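Local coordinates for protein enoyl-CoA hydratase (Mycobacterium avium subsp. paratuberculosis, PDB 4LK5) that probably hydrates trans-2-enoyl-CoA thioesters to 3-hydroxyacyl-CoA as a member of the enoyl-CoA hydratase/isomerase (crotonase) family, at residues Val82-Gly87 / Lys226-Leu231. Numbering follows the deposited sequence.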
loop_
_atom_site.group_PDB
_atom_site.type_symbol
_atom_site.label_atom_id
_atom_site.label_comp_id
_atom_site.label_asym_id
_atom_site.label_seq_id
_atom_site.Cartn_x
_atom_site.Cartn_y
_atom_site.Cartn_z
ATOM N N VAL C 82 -16.191 -19.674 -10.221
ATOM C CA VAL C 82 -14.889 -19.460 -9.590
ATOM C C VAL C 82 -13.870 -19.960 -10.558
ATOM O O VAL C 82 -14.188 -20.845 -11.331
ATOM C CB VAL C 82 -14.713 -20.278 -8.293
ATOM C CG1 VAL C 82 -13.380 -19.971 -7.594
ATOM C CG2 VAL C 82 -15.873 -20.023 -7.343
ATOM N N VAL C 83 -12.651 -19.408 -10.503
ATOM C CA VAL C 83 -11.578 -19.753 -11.422
ATOM C C VAL C 83 -10.287 -20.047 -10.621
ATOM O O VAL C 83 -9.930 -19.311 -9.717
ATOM C CB VAL C 83 -11.354 -18.589 -12.423
ATOM C CG1 VAL C 83 -10.115 -18.821 -13.292
ATOM C CG2 VAL C 83 -12.579 -18.367 -13.309
ATOM N N ARG C 84 -9.603 -21.143 -10.912
ATOM C CA ARG C 84 -8.352 -21.416 -10.221
ATOM C C ARG C 84 -7.252 -21.649 -11.216
ATOM O O ARG C 84 -7.446 -22.387 -12.160
ATOM C CB ARG C 84 -8.434 -22.615 -9.272
ATOM C CG ARG C 84 -9.497 -23.660 -9.567
ATOM C CD ARG C 84 -8.959 -25.097 -9.565
ATOM N NE ARG C 84 -8.334 -25.546 -8.322
ATOM C CZ ARG C 84 -7.045 -25.879 -8.188
ATOM N NH1 ARG C 84 -6.204 -25.801 -9.217
ATOM N NH2 ARG C 84 -6.584 -26.299 -7.012
ATOM N N ILE C 85 -6.107 -21.005 -10.993
ATOM C CA ILE C 85 -4.911 -21.255 -11.781
ATOM C C ILE C 85 -3.974 -21.964 -10.873
ATOM O O ILE C 85 -3.859 -21.603 -9.699
ATOM C CB ILE C 85 -4.067 -20.013 -12.150
ATOM C CG1 ILE C 85 -4.769 -18.716 -11.822
ATOM C CG2 ILE C 85 -3.590 -20.081 -13.602
ATOM C CD1 ILE C 85 -5.959 -18.471 -12.693
ATOM N N GLY C 86 -3.248 -22.908 -11.447
ATOM C CA GLY C 86 -2.183 -23.603 -10.762
ATOM C C GLY C 86 -1.247 -24.268 -11.757
ATOM O O GLY C 86 -1.410 -24.119 -12.978
ATOM N N GLY C 87 -0.251 -24.974 -11.220
ATOM C CA GLY C 87 0.732 -25.705 -12.007
ATOM C C GLY C 87 1.002 -27.062 -11.390
ATOM O O GLY C 87 0.975 -27.185 -10.161
ATOM N N LYS C 226 -11.594 -26.225 0.481
ATOM C CA LYS C 226 -12.539 -25.477 1.335
ATOM C C LYS C 226 -12.784 -24.027 0.861
ATOM O O LYS C 226 -13.930 -23.557 0.863
ATOM C CB LYS C 226 -12.057 -25.482 2.799
ATOM C CG LYS C 226 -12.285 -26.810 3.509
ATOM C CD LYS C 226 -11.386 -26.957 4.732
ATOM C CE LYS C 226 -11.183 -28.428 5.064
ATOM N NZ LYS C 226 -9.895 -28.702 5.756
ATOM N N VAL C 227 -11.708 -23.336 0.460
ATOM C CA VAL C 227 -11.785 -21.940 0.035
ATOM C C VAL C 227 -12.515 -21.884 -1.290
ATOM O O VAL C 227 -13.405 -21.067 -1.481
ATOM C CB VAL C 227 -10.380 -21.302 -0.037
ATOM C CG1 VAL C 227 -10.409 -19.990 -0.809
ATOM C CG2 VAL C 227 -9.844 -21.047 1.374
ATOM N N ILE C 228 -12.199 -22.807 -2.180
ATOM C CA ILE C 228 -12.947 -22.923 -3.448
ATOM C C ILE C 228 -14.440 -23.129 -3.223
ATOM O O ILE C 228 -15.251 -22.496 -3.845
ATOM C CB ILE C 228 -12.447 -24.107 -4.334
ATOM C CG1 ILE C 228 -10.956 -23.971 -4.689
ATOM C CG2 ILE C 228 -13.280 -24.204 -5.593
ATOM C CD1 ILE C 228 -10.609 -22.701 -5.419
ATOM N N ALA C 229 -14.787 -24.029 -2.312
ATOM C CA ALA C 229 -16.184 -24.407 -2.092
ATOM C C ALA C 229 -16.962 -23.244 -1.467
ATOM O O ALA C 229 -18.029 -22.913 -1.928
ATOM C CB ALA C 229 -16.255 -25.667 -1.223
ATOM N N ARG C 230 -16.407 -22.626 -0.433
ATOM C CA ARG C 230 -16.988 -21.404 0.192
ATOM C C ARG C 230 -17.314 -20.262 -0.820
ATOM O O ARG C 230 -18.356 -19.586 -0.738
ATOM C CB ARG C 230 -16.029 -20.893 1.271
ATOM C CG ARG C 230 -16.349 -19.496 1.756
ATOM C CD ARG C 230 -15.493 -19.058 2.940
ATOM N NE ARG C 230 -16.030 -17.812 3.513
ATOM C CZ ARG C 230 -15.446 -17.085 4.471
ATOM N NH1 ARG C 230 -14.278 -17.460 4.983
ATOM N NH2 ARG C 230 -16.030 -15.974 4.918
ATOM N N LEU C 231 -16.402 -20.074 -1.776
ATOM C CA LEU C 231 -16.617 -19.159 -2.889
ATOM C C LEU C 231 -17.683 -19.670 -3.824
ATOM O O LEU C 231 -18.487 -18.876 -4.325
ATOM C CB LEU C 231 -15.322 -18.969 -3.688
ATOM C CG LEU C 231 -14.193 -18.278 -2.926
ATOM C CD1 LEU C 231 -12.897 -18.382 -3.721
ATOM C CD2 LEU C 231 -14.559 -16.827 -2.581
#
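The guanidinium plane of Arg84 is turned so that the CD1 methyl of Ile228 sits off one face and beyond the NE end, 4.7 Å from Arg84 NE, not stacked over the group. The arginine meets Ile228 through its aliphatic stem, with Arg84 CG 4.4 Å from Ile228 CD1. Beside this, Val82 straddles two helix residues one turn apart. Its CG2 rests on the root of Leu231, 3.8 Å from Leu231 CB, and its CG1 faces the end of Ile228, 4.5 Å from CD1. The valine torsion makes this division: CG1 is anti to the backbone N (chi1 -176°), while CG2 swings beside that N toward Leu231. Val82 and Leu231 cross at about a right angle, and no hydrogen bond joins the segments. In the crotonase-like fold seen here, strand 82-87 lies inside the mixed sheet, between strands 45-50 and 132-136, and helix 217-233 runs nearly antiparallel to it over one face, at 157° with short axes 9.3 Å apart. The backbones come nearest at the start of the strand, where the CA atoms of Val82 and Leu231 are 6.9 Å apart. Val83 and Ile85 point to the other face and pack on Met71 of helix 61-76. Leu231 also touches Val133 of the adjoining strand, so the helix spans two strands. A second subunit also reaches this helix: Val227, Arg230 and Leu231 pack on Leu196 of that chain, and Arg230 NH2 hydrogen-bonds Pro197 O there.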